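Local structure of DUF4973 domain-containing protein (Bacteroides thetaiotaomicron, 4QNI) at residues 121-126 against 136-141. The protein is of uncharacterized function but is probably an auxiliary nutrient-binding protein of two beta-rich domains. Residues are numbered along the deposited sequence; the frame is centred on the assembly and turned at random.
Sequences LDLKFD and WVLPLQ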
ATOM      1  N   LEU A 121      10.900 -19.623 -23.919  1.00 46.21           N
ATOM      2  CA  LEU A 121      10.287 -19.346 -25.206  1.00 44.82           C
ATOM      3  C   LEU A 121      11.253 -18.439 -25.991  1.00 46.29           C
ATOM      4  O   LEU A 121      11.475 -17.295 -25.589  1.00 43.97           O
ATOM      5  CB  LEU A 121       8.902 -18.698 -25.002  1.00 43.51           C
ATOM      6  CG  LEU A 121       8.091 -18.480 -26.279  1.00 46.67           C
ATOM      7  CD1 LEU A 121       7.433 -19.756 -26.733  1.00 46.20           C
ATOM      8  CD2 LEU A 121       7.070 -17.408 -26.085  1.00 47.72           C
ATOM      9  N   ASP A 122      11.860 -18.959 -27.066  1.00 43.46           N
ATOM     10  CA  ASP A 122      12.846 -18.196 -27.831  1.00 43.67           C
ATOM     11  C   ASP A 122      12.202 -17.213 -28.815  1.00 47.13           C
ATOM     12  O   ASP A 122      11.795 -17.582 -29.914  1.00 49.25           O
ATOM     13  CB  ASP A 122      13.834 -19.133 -28.570  1.00 47.56           C
ATOM     14  CG  ASP A 122      15.116 -18.446 -29.074  1.00 69.55           C
ATOM     15  OD1 ASP A 122      15.405 -17.283 -28.636  1.00 65.02           O
ATOM     16  OD2 ASP A 122      15.857 -19.082 -29.859  1.00 87.53           O
ATOM     17  N   LEU A 123      12.153 -15.947 -28.440  1.00 40.83           N
ATOM     18  CA  LEU A 123      11.598 -14.910 -29.315  1.00 38.59           C
ATOM     19  C   LEU A 123      12.686 -14.483 -30.299  1.00 41.01           C
ATOM     20  O   LEU A 123      13.791 -14.193 -29.843  1.00 40.10           O
ATOM     21  CB  LEU A 123      11.136 -13.690 -28.467  1.00 36.75           C
ATOM     22  CG  LEU A 123      10.279 -13.941 -27.232  1.00 38.75           C
ATOM     23  CD1 LEU A 123      10.056 -12.631 -26.448  1.00 35.58           C
ATOM     24  CD2 LEU A 123       8.941 -14.587 -27.612  1.00 41.09           C
ATOM     25  N   LYS A 124      12.402 -14.454 -31.628  1.00 36.74           N
ATOM     26  CA  LYS A 124      13.383 -14.014 -32.625  1.00 35.82           C
ATOM     27  C   LYS A 124      12.963 -12.654 -33.110  1.00 40.64           C
ATOM     28  O   LYS A 124      11.766 -12.393 -33.227  1.00 40.84           O
ATOM     29  CB  LYS A 124      13.560 -15.002 -33.777  1.00 38.85           C
ATOM     30  CG  LYS A 124      13.915 -16.438 -33.351  1.00 46.65           C
ATOM     31  CD  LYS A 124      15.314 -16.585 -32.741  1.00 53.16           C
ATOM     32  CE  LYS A 124      15.856 -17.973 -33.012  1.00 63.21           C
ATOM     33  NZ  LYS A 124      17.058 -18.274 -32.195  1.00 73.15           N
ATOM     34  N   PHE A 125      13.930 -11.762 -33.317  1.00 36.98           N
ATOM     35  CA  PHE A 125      13.632 -10.399 -33.698  1.00 36.46           C
ATOM     36  C   PHE A 125      14.447  -9.931 -34.880  1.00 42.88           C
ATOM     37  O   PHE A 125      15.618 -10.281 -35.037  1.00 40.31           O
ATOM     38  CB  PHE A 125      13.886  -9.427 -32.530  1.00 36.78           C
ATOM     39  CG  PHE A 125      12.987  -9.611 -31.342  1.00 37.06           C
ATOM     40  CD1 PHE A 125      11.711  -9.060 -31.325  1.00 37.07           C
ATOM     41  CD2 PHE A 125      13.434 -10.290 -30.212  1.00 38.25           C
ATOM     42  CE1 PHE A 125      10.890  -9.200 -30.208  1.00 36.72           C
ATOM     43  CE2 PHE A 125      12.607 -10.432 -29.091  1.00 39.24           C
ATOM     44  CZ  PHE A 125      11.330  -9.923 -29.113  1.00 36.82           C
ATOM     45  N   ASP A 126      13.801  -9.078 -35.687  1.00 41.01           N
ATOM     46  CA  ASP A 126      14.376  -8.397 -36.830  1.00 40.68           C
ATOM     47  C   ASP A 126      13.992  -6.948 -36.646  1.00 42.53           C
ATOM     48  O   ASP A 126      12.849  -6.567 -36.921  1.00 41.37           O
ATOM     49  CB  ASP A 126      13.900  -8.989 -38.165  1.00 42.84           C
ATOM     50  CG  ASP A 126      14.673  -8.448 -39.356  1.00 48.76           C
ATOM     51  OD1 ASP A 126      15.466  -7.499 -39.171  1.00 48.18           O
ATOM     52  OD2 ASP A 126      14.500  -8.984 -40.465  1.00 56.54           O
ATOM     53  N   TRP A 136       6.086  -0.003 -29.786  1.00 39.06           N
ATOM     54  CA  TRP A 136       5.985  -1.416 -30.163  1.00 37.10           C
ATOM     55  C   TRP A 136       5.931  -2.318 -28.948  1.00 40.66           C
ATOM     56  O   TRP A 136       6.792  -2.250 -28.078  1.00 39.42           O
ATOM     57  CB  TRP A 136       7.122  -1.846 -31.091  1.00 34.84           C
ATOM     58  CG  TRP A 136       7.050  -1.224 -32.468  1.00 36.49           C
ATOM     59  CD1 TRP A 136       7.915  -0.315 -32.999  1.00 39.12           C
ATOM     60  CD2 TRP A 136       6.046  -1.459 -33.475  1.00 36.46           C
ATOM     61  NE1 TRP A 136       7.545  -0.012 -34.291  1.00 39.17           N
ATOM     62  CE2 TRP A 136       6.402  -0.696 -34.605  1.00 40.65           C
ATOM     63  CE3 TRP A 136       4.908  -2.285 -33.550  1.00 38.27           C
ATOM     64  CZ2 TRP A 136       5.644  -0.710 -35.791  1.00 40.64           C
ATOM     65  CZ3 TRP A 136       4.160  -2.299 -34.721  1.00 39.88           C
ATOM     66  CH2 TRP A 136       4.528  -1.516 -35.822  1.00 40.87           C
ATOM     67  N   VAL A 137       4.916  -3.172 -28.918  1.00 36.84           N
ATOM     68  CA  VAL A 137       4.661  -4.123 -27.853  1.00 36.83           C
ATOM     69  C   VAL A 137       4.376  -5.499 -28.481  1.00 41.34           C
ATOM     70  O   VAL A 137       3.673  -5.575 -29.503  1.00 41.05           O
ATOM     71  CB  VAL A 137       3.447  -3.592 -27.005  1.00 40.29           C
ATOM     72  CG1 VAL A 137       2.601  -4.705 -26.418  1.00 40.58           C
ATOM     73  CG2 VAL A 137       3.909  -2.652 -25.914  1.00 39.62           C
ATOM     74  N   LEU A 138       4.853  -6.579 -27.838  1.00 34.73           N
ATOM     75  CA  LEU A 138       4.528  -7.914 -28.302  1.00 34.33           C
ATOM     76  C   LEU A 138       3.562  -8.529 -27.293  1.00 38.85           C
ATOM     77  O   LEU A 138       4.003  -8.863 -26.187  1.00 37.55           O
ATOM     78  CB  LEU A 138       5.795  -8.776 -28.497  1.00 33.81           C
ATOM     79  CG  LEU A 138       5.570 -10.216 -28.983  1.00 36.91           C
ATOM     80  CD1 LEU A 138       4.912 -10.232 -30.365  1.00 35.85           C
ATOM     81  CD2 LEU A 138       6.903 -11.010 -28.976  1.00 36.50           C
ATOM     82  N   PRO A 139       2.239  -8.650 -27.618  1.00 37.32           N
ATOM     83  CA  PRO A 139       1.287  -9.218 -26.637  1.00 36.66           C
ATOM     84  C   PRO A 139       1.127 -10.747 -26.783  1.00 39.71           C
ATOM     85  O   PRO A 139       0.818 -11.224 -27.862  1.00 39.98           O
ATOM     86  CB  PRO A 139      -0.005  -8.469 -26.954  1.00 38.74           C
ATOM     87  CG  PRO A 139       0.066  -8.180 -28.474  1.00 42.10           C
ATOM     88  CD  PRO A 139       1.547  -8.256 -28.870  1.00 38.39           C
ATOM     89  N   LEU A 140       1.341 -11.508 -25.693  1.00 35.97           N
ATOM     90  CA  LEU A 140       1.283 -12.976 -25.698  1.00 37.33           C
ATOM     91  C   LEU A 140       0.419 -13.515 -24.588  1.00 40.80           C
ATOM     92  O   LEU A 140       0.288 -12.888 -23.550  1.00 41.81           O
ATOM     93  CB  LEU A 140       2.707 -13.600 -25.535  1.00 38.21           C
ATOM     94  CG  LEU A 140       3.788 -13.147 -26.527  1.00 43.04           C
ATOM     95  CD1 LEU A 140       5.166 -13.438 -25.998  1.00 43.16           C
ATOM     96  CD2 LEU A 140       3.590 -13.793 -27.865  1.00 47.02           C
ATOM     97  N   GLN A 141      -0.097 -14.728 -24.771  1.00 38.50           N
ATOM     98  CA  GLN A 141      -0.880 -15.403 -23.748  1.00 39.38           C
ATOM     99  C   GLN A 141      -0.592 -16.889 -23.750  1.00 45.49           C
ATOM    100  O   GLN A 141      -0.249 -17.457 -24.791  1.00 43.16           O
ATOM    101  CB  GLN A 141      -2.392 -15.150 -23.954  1.00 40.07           C
ATOM    102  CG  GLN A 141      -2.911 -15.674 -25.287  1.00 50.14           C
ATOM    103  CD  GLN A 141      -4.379 -15.433 -25.554  1.00 63.36           C
ATOM    104  OE1 GLN A 141      -4.775 -15.092 -26.680  1.00 57.21           O
ATOM    105  NE2 GLN A 141      -5.221 -15.657 -24.557  1.00 53.25           N
TER
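With CG roughly anti to its own carbonyl C (chi1 -48°), Leu-123 has CD1 extended by a chi2 of 174° and CD2 turned off to the side, toward strand 136-141, where this one methyl meets two leucines at once. Leu-138 answers with CG anti to its backbone N and CD2 as the methyl that continues the extended chain, 4.3 Å from Leu-123 CD2. Leu-140 reaches the same methyl from the next inward position of its strand: its CD1 also lies 4.3 Å from Leu-123 CD2. That CD1 is shared, since Leu-121 CD2 approaches it to 4.4 Å. The three touches are methyl against methyl, at loose van der Waals distance, and link the four side chains in a zigzag. No hydrogen bond crosses between the segments, whose axes come no closer than 11.7 Å and run nearly antiparallel at 153°. This is the face-to-face packing of two layers of a beta-sandwich, and leucine suits it: the branched, wholly apolar end is long enough to span half the gap from each side. Strand alternation puts Asp-122 and Lys-124 on the other, partly exposed face of 121-126, which suits charged side chains that can pair and meet solvent. There Lys-124 NZ, 2.7 Å from Asp-122 OD2, meets the carboxylate from above its plane in a salt bridge, and has a second acidic partner in Glu-42. Both segments lie in the DUF4973 family region (E-set clan). Strand 118-126 lies between 47-56 and 104-105 in one sheet, whereas 135-142 pairs with 66-72, 93-95 and 160-168 in the facing one. Leu-163 of strand 160-168 also touches Leu-123, while Leu-140 packs on Leu-52 of strand 47-56 and on Phe-15 of a neighbouring subunit.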